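Local coordinates for Glyco_hydro_cc domain-containing protein (PDB 6UB0) that acts as a curdlan-specific exo-beta-1,3-glucanase of glycoside hydrolase family GH128, binding the disaccharide laminaribiose in its pocket, at residues K95-Y100 with A104-P109; V141-P146 with D151-Y156. One frame throughout, in Å; residues are numbered along the deposited sequence.

Interaction 1. Residues K95-Y100 with A104-P109; sequences KYMNPY and ARLGSP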
# COMPACT_ATOMS: atom_id res chain seq x y z
N LYS A 95 -7.74 3.03 -18.41
CA LYS A 95 -8.64 4.20 -18.53
C LYS A 95 -8.27 5.31 -17.52
O LYS A 95 -8.19 6.46 -17.96
CB LYS A 95 -10.11 3.83 -18.37
CG LYS A 95 -11.09 4.99 -18.54
CD LYS A 95 -12.53 4.52 -18.82
CE LYS A 95 -13.59 5.43 -18.23
NZ LYS A 95 -13.96 6.57 -19.13
N TYR A 96 -8.15 4.99 -16.24
CA TYR A 96 -8.26 5.97 -15.12
C TYR A 96 -6.88 6.27 -14.52
O TYR A 96 -6.70 7.37 -13.99
CB TYR A 96 -9.24 5.47 -14.05
CG TYR A 96 -10.70 5.66 -14.39
CD1 TYR A 96 -11.27 6.92 -14.39
CD2 TYR A 96 -11.54 4.57 -14.64
CE1 TYR A 96 -12.62 7.11 -14.68
CE2 TYR A 96 -12.89 4.74 -14.91
CZ TYR A 96 -13.43 6.02 -14.94
OH TYR A 96 -14.76 6.24 -15.24
N MET A 97 -5.92 5.34 -14.62
CA MET A 97 -4.54 5.54 -14.10
C MET A 97 -3.52 5.94 -15.21
O MET A 97 -2.78 6.93 -14.99
CB MET A 97 -4.10 4.26 -13.39
CG MET A 97 -5.10 3.83 -12.29
SD MET A 97 -5.05 4.82 -10.77
CE MET A 97 -3.33 4.63 -10.28
N ASN A 98 -3.38 5.15 -16.29
CA ASN A 98 -2.35 5.37 -17.36
C ASN A 98 -2.20 6.83 -17.76
O ASN A 98 -1.13 7.24 -18.18
CB ASN A 98 -2.67 4.61 -18.66
CG ASN A 98 -2.06 3.23 -18.71
OD1 ASN A 98 -1.78 2.65 -17.67
ND2 ASN A 98 -1.86 2.68 -19.90
N PRO A 99 -3.31 7.60 -17.86
CA PRO A 99 -3.28 9.03 -18.18
C PRO A 99 -2.37 9.94 -17.34
O PRO A 99 -2.00 10.93 -17.84
CB PRO A 99 -4.70 9.53 -17.90
CG PRO A 99 -5.53 8.28 -17.55
CD PRO A 99 -4.69 7.09 -17.95
N TYR A 100 -2.11 9.59 -16.09
CA TYR A 100 -1.25 10.36 -15.15
C TYR A 100 0.18 9.83 -15.14
O TYR A 100 0.94 10.23 -14.28
CB TYR A 100 -1.88 10.34 -13.76
CG TYR A 100 -3.28 10.87 -13.81
CD1 TYR A 100 -3.48 12.23 -13.82
CD2 TYR A 100 -4.37 10.03 -13.95
CE1 TYR A 100 -4.75 12.76 -13.90
CE2 TYR A 100 -5.65 10.54 -14.09
CZ TYR A 100 -5.82 11.91 -14.07
OH TYR A 100 -7.06 12.46 -14.17
N ALA A 104 3.11 11.22 -12.55
CA ALA A 104 3.12 10.49 -11.28
C ALA A 104 3.48 9.03 -11.53
O ALA A 104 3.22 8.51 -12.68
CB ALA A 104 1.76 10.65 -10.63
N ARG A 105 4.08 8.43 -10.51
CA ARG A 105 4.36 6.99 -10.50
C ARG A 105 3.04 6.31 -10.09
O ARG A 105 2.28 6.90 -9.28
CB ARG A 105 5.59 6.73 -9.64
CG ARG A 105 6.76 7.60 -10.04
CD ARG A 105 7.96 7.29 -9.19
NE ARG A 105 8.39 5.93 -9.41
CZ ARG A 105 8.29 4.96 -8.51
NH1 ARG A 105 7.76 5.22 -7.33
NH2 ARG A 105 8.67 3.73 -8.81
N LEU A 106 2.69 5.27 -10.83
CA LEU A 106 1.40 4.56 -10.74
C LEU A 106 1.64 3.22 -10.05
O LEU A 106 2.58 2.44 -10.48
CB LEU A 106 0.82 4.41 -12.14
CG LEU A 106 0.65 5.72 -12.91
CD1 LEU A 106 0.03 5.50 -14.29
CD2 LEU A 106 -0.16 6.72 -12.09
N GLY A 107 0.86 2.96 -9.00
CA GLY A 107 0.91 1.71 -8.23
C GLY A 107 -0.21 0.80 -8.63
O GLY A 107 -1.31 1.26 -8.84
N SER A 108 0.07 -0.47 -8.81
CA SER A 108 -0.96 -1.44 -9.22
C SER A 108 -2.12 -1.48 -8.22
O SER A 108 -2.02 -1.02 -7.08
CB SER A 108 -0.36 -2.80 -9.32
OG SER A 108 -0.36 -3.37 -8.04
N PRO A 109 -3.25 -2.09 -8.60
CA PRO A 109 -4.24 -2.48 -7.59
C PRO A 109 -3.46 -3.32 -6.57
O PRO A 109 -2.52 -4.07 -6.91
CB PRO A 109 -5.27 -3.27 -8.38
CG PRO A 109 -5.04 -2.82 -9.81
CD PRO A 109 -3.55 -2.70 -9.91

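Interaction 2. Residues V141-P146 with D151-Y156; sequences VHWHGP and DDFKRY. With GLC (alpha-D-glucopyranose), chain B.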
# COMPACT_ATOMS: atom_id res chain seq x y z
N VAL A 141 0.90 -4.60 -2.67
CA VAL A 141 0.42 -5.88 -2.07
C VAL A 141 0.13 -5.73 -0.57
O VAL A 141 0.65 -4.80 0.10
CB VAL A 141 1.48 -6.98 -2.27
CG1 VAL A 141 1.80 -7.18 -3.77
CG2 VAL A 141 2.70 -6.70 -1.41
N HIS A 142 -0.62 -6.66 -0.02
CA HIS A 142 -1.02 -6.68 1.40
C HIS A 142 -0.74 -8.04 2.03
O HIS A 142 -1.05 -9.00 1.33
CB HIS A 142 -2.50 -6.54 1.54
CG HIS A 142 -3.05 -5.24 1.14
ND1 HIS A 142 -4.37 -5.05 1.09
CD2 HIS A 142 -2.46 -4.08 0.78
CE1 HIS A 142 -4.63 -3.80 0.79
NE2 HIS A 142 -3.47 -3.17 0.56
N TRP A 143 -0.30 -8.13 3.30
CA TRP A 143 -0.15 -9.42 4.01
C TRP A 143 -0.70 -9.28 5.44
O TRP A 143 -0.23 -8.37 6.15
CB TRP A 143 1.30 -9.90 3.97
CG TRP A 143 1.42 -11.26 4.57
CD1 TRP A 143 1.25 -12.46 3.95
CD2 TRP A 143 1.61 -11.55 5.96
NE1 TRP A 143 1.42 -13.49 4.85
CE2 TRP A 143 1.63 -12.95 6.10
CE3 TRP A 143 1.79 -10.76 7.09
CZ2 TRP A 143 1.85 -13.56 7.33
CZ3 TRP A 143 2.02 -11.36 8.31
CH2 TRP A 143 2.03 -12.76 8.43
N HIS A 144 -1.74 -10.05 5.79
CA HIS A 144 -2.28 -10.17 7.17
C HIS A 144 -2.18 -11.64 7.59
O HIS A 144 -2.45 -12.52 6.77
CB HIS A 144 -3.74 -9.73 7.28
CG HIS A 144 -3.98 -8.30 6.91
ND1 HIS A 144 -4.45 -7.37 7.83
CD2 HIS A 144 -3.86 -7.66 5.73
CE1 HIS A 144 -4.59 -6.20 7.24
NE2 HIS A 144 -4.22 -6.35 5.97
N GLY A 145 -1.82 -11.87 8.83
CA GLY A 145 -1.62 -13.24 9.30
C GLY A 145 -1.06 -13.21 10.71
O GLY A 145 -0.59 -12.16 11.17
N PRO A 146 -1.15 -14.34 11.43
CA PRO A 146 -0.54 -14.41 12.75
C PRO A 146 0.99 -13.84 12.67
O PRO A 146 1.54 -14.04 11.65
CB PRO A 146 -0.70 -15.90 13.11
CG PRO A 146 -1.93 -16.32 12.34
CD PRO A 146 -1.83 -15.58 11.03
N ASP A 151 7.70 -16.12 8.26
CA ASP A 151 8.36 -16.62 7.03
C ASP A 151 7.43 -16.31 5.83
O ASP A 151 7.83 -15.92 4.67
CB ASP A 151 8.63 -18.12 7.13
CG ASP A 151 9.07 -18.47 8.54
OD1 ASP A 151 10.21 -18.12 8.85
OD2 ASP A 151 8.20 -18.98 9.32
N ASP A 152 6.15 -16.74 6.01
CA ASP A 152 5.14 -16.67 4.93
C ASP A 152 5.08 -15.21 4.47
O ASP A 152 5.01 -14.97 3.24
CB ASP A 152 3.79 -17.24 5.37
CG ASP A 152 2.67 -16.98 4.39
OD1 ASP A 152 2.75 -17.47 3.24
OD2 ASP A 152 1.70 -16.29 4.78
N PHE A 153 5.16 -14.27 5.41
CA PHE A 153 5.23 -12.82 5.08
C PHE A 153 6.29 -12.63 3.98
O PHE A 153 5.95 -12.22 2.87
CB PHE A 153 5.47 -11.94 6.32
CG PHE A 153 5.67 -10.49 5.96
CD1 PHE A 153 4.60 -9.68 5.57
CD2 PHE A 153 6.94 -9.95 5.90
CE1 PHE A 153 4.80 -8.36 5.20
CE2 PHE A 153 7.15 -8.63 5.52
CZ PHE A 153 6.08 -7.84 5.18
N LYS A 154 7.51 -13.05 4.25
CA LYS A 154 8.72 -12.73 3.43
C LYS A 154 8.65 -13.41 2.06
O LYS A 154 9.14 -12.82 1.08
CB LYS A 154 9.95 -13.16 4.23
CG LYS A 154 10.03 -12.51 5.60
CD LYS A 154 11.21 -12.98 6.44
CE LYS A 154 12.43 -12.10 6.28
NZ LYS A 154 13.46 -12.38 7.30
N ARG A 155 8.10 -14.63 2.01
CA ARG A 155 7.97 -15.47 0.80
C ARG A 155 7.03 -14.72 -0.15
O ARG A 155 7.38 -14.46 -1.35
CB ARG A 155 7.44 -16.84 1.27
CG ARG A 155 7.01 -17.82 0.18
CD ARG A 155 5.74 -17.45 -0.59
NE ARG A 155 4.51 -17.31 0.23
CZ ARG A 155 3.30 -16.99 -0.24
NH1 ARG A 155 3.11 -16.73 -1.53
NH2 ARG A 155 2.26 -16.91 0.59
N TYR A 156 5.88 -14.35 0.43
CA TYR A 156 4.80 -13.61 -0.25
C TYR A 156 5.41 -12.36 -0.90
O TYR A 156 5.15 -12.07 -2.06
CB TYR A 156 3.68 -13.26 0.74
CG TYR A 156 2.64 -12.38 0.12
CD1 TYR A 156 1.65 -12.90 -0.69
CD2 TYR A 156 2.64 -11.00 0.33
CE1 TYR A 156 0.70 -12.09 -1.29
CE2 TYR A 156 1.70 -10.18 -0.28
CZ TYR A 156 0.72 -10.72 -1.09
OH TYR A 156 -0.23 -9.92 -1.63
C1 GLC B . -7.77 -5.39 4.36
C2 GLC B . -8.62 -4.27 3.73
C3 GLC B . -9.41 -3.51 4.80
C4 GLC B . -10.19 -4.53 5.68
C5 GLC B . -9.30 -5.64 6.18
C6 GLC B . -9.99 -6.71 7.05
O1 GLC B . -6.84 -4.92 5.35
O2 GLC B . -7.90 -3.27 2.97
O3 GLC B . -10.27 -2.57 4.16
O4 GLC B . -10.62 -3.87 6.82
O5 GLC B . -8.72 -6.26 5.03
O6 GLC B . -11.29 -6.81 6.55

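Interaction 1. Residues K95-Y100 with A104-P109
The carbonyl oxygen of M97 is met by two quite different groups: the backbone N of Y100 donates a hydrogen bond to it at 3.0 Å, and the CD1 methyl of L106 lies against it at 3.2 Å. The first bond closes the tight 3-10 turn that follows helix 86-96; the second is a van der Waals contact, by which the leucine packs against the turn at this carbonyl. L106 has CG anti to its own carbonyl carbon (chi1 -56°), which directs the branch point toward the turn. CD1 then also reaches the CA of N98 at 3.9 Å, whereas CD2 lies 4.2 Å from CE of M97 and 4.3 Å from CB of Y100. With its two methyls, the one leucine side chain touches M97, N98 and Y100 at once. M97 is suited to the other side because its thioether can fold: bends at chi2 and chi3 bring CE back to CD2 of L106 and to 4.2 Å from the carbonyl oxygen of G107. Nearer the connection between the segments, the small CB of A104 packs 3.8 Å from the carbonyl oxygen of Y100, where the two segments come close together. N98 turns its polar end to other backbone, giving ND2 to the oxygen of N133 and taking the N-H of K135 on OD1. The contact joins the turn after helix 86-96 to strand 105-111 in the beta-alpha-beta unit formed by strand 69-71, helix 86-96 and strand 105-111 of the TIM-barrel-type core. L70 of strand 69-71 touches M97, Y100, A104 and L106, and helix 52-64 receives M97 on W55 and the Y100 side chain on N56, A59 and I63.

Interaction 2. Residues V141-P146 with D151-Y156
A cluster of three aromatic residues, W143, F153 and Y156, fills the interface between a barrel strand and the helix that follows it in a beta-alpha-beta unit. The indole of W143 is met at its edge and on both faces. Its NE1 gives a hydrogen bond to OD2 of D152, 2.8 Å long with an N-H...O angle of 159°; the oxygen lies in the indole plane but is met from above the carboxylate plane. The other oxygen, OD1, takes a salt bridge from NH2 of R155 at 2.8 Å, so both carboxylate oxygens are engaged. Over one face of the indole, CB of F153 stands 3.8 Å from the centre of the six-membered ring, and the phenyl turns its edge to that face in an offset edge-to-face pair with planes 75° apart. The backbone N of G145 lies 3.9 Å above the opposite face, toward its rim, where the lack of a side chain lets the indole sit close. Y156, with CG anti to its backbone N (chi1 174°), extends toward the strand, placing CD2 4.0 Å from CB of W143 and CE2 3.8 Å from CB of V141, while its hydroxyl is hydrogen-bonded to the carbonyl oxygen of S112. H142 and H144 point away from the helix, to the pocket side, alternating with V141 and W143, which face it. NE2 of H144, hydrogen-bonded to E176, lies 3.0 Å from O1 of the bound alpha-D-glucopyranose. Strand 138-146 runs between strands 105-111 and 172-180, and F153 also touches V193 and L197 of helix 183-199.

Interactions 1 and 2 follow one another along the chain but join different connections of the barrel: interaction 1 ties the turn after helix 86-96 to the strand that comes next, 105-111, and interaction 2 packs strand 138-146 against the helix after it, 150-166. Their centres are about 25 Å apart, on opposite sides of the chain's centre, yet their nearest atoms come within about 5 Å because the two strands are neighbours in one parallel sheet. Strand 138-146 serves two sides, with W143 facing the helix and H142 and H144 facing the glycan; the H142 side chain is about 7 Å from the beta-glucose unit. None of the residues of interaction 1 belongs to that pocket.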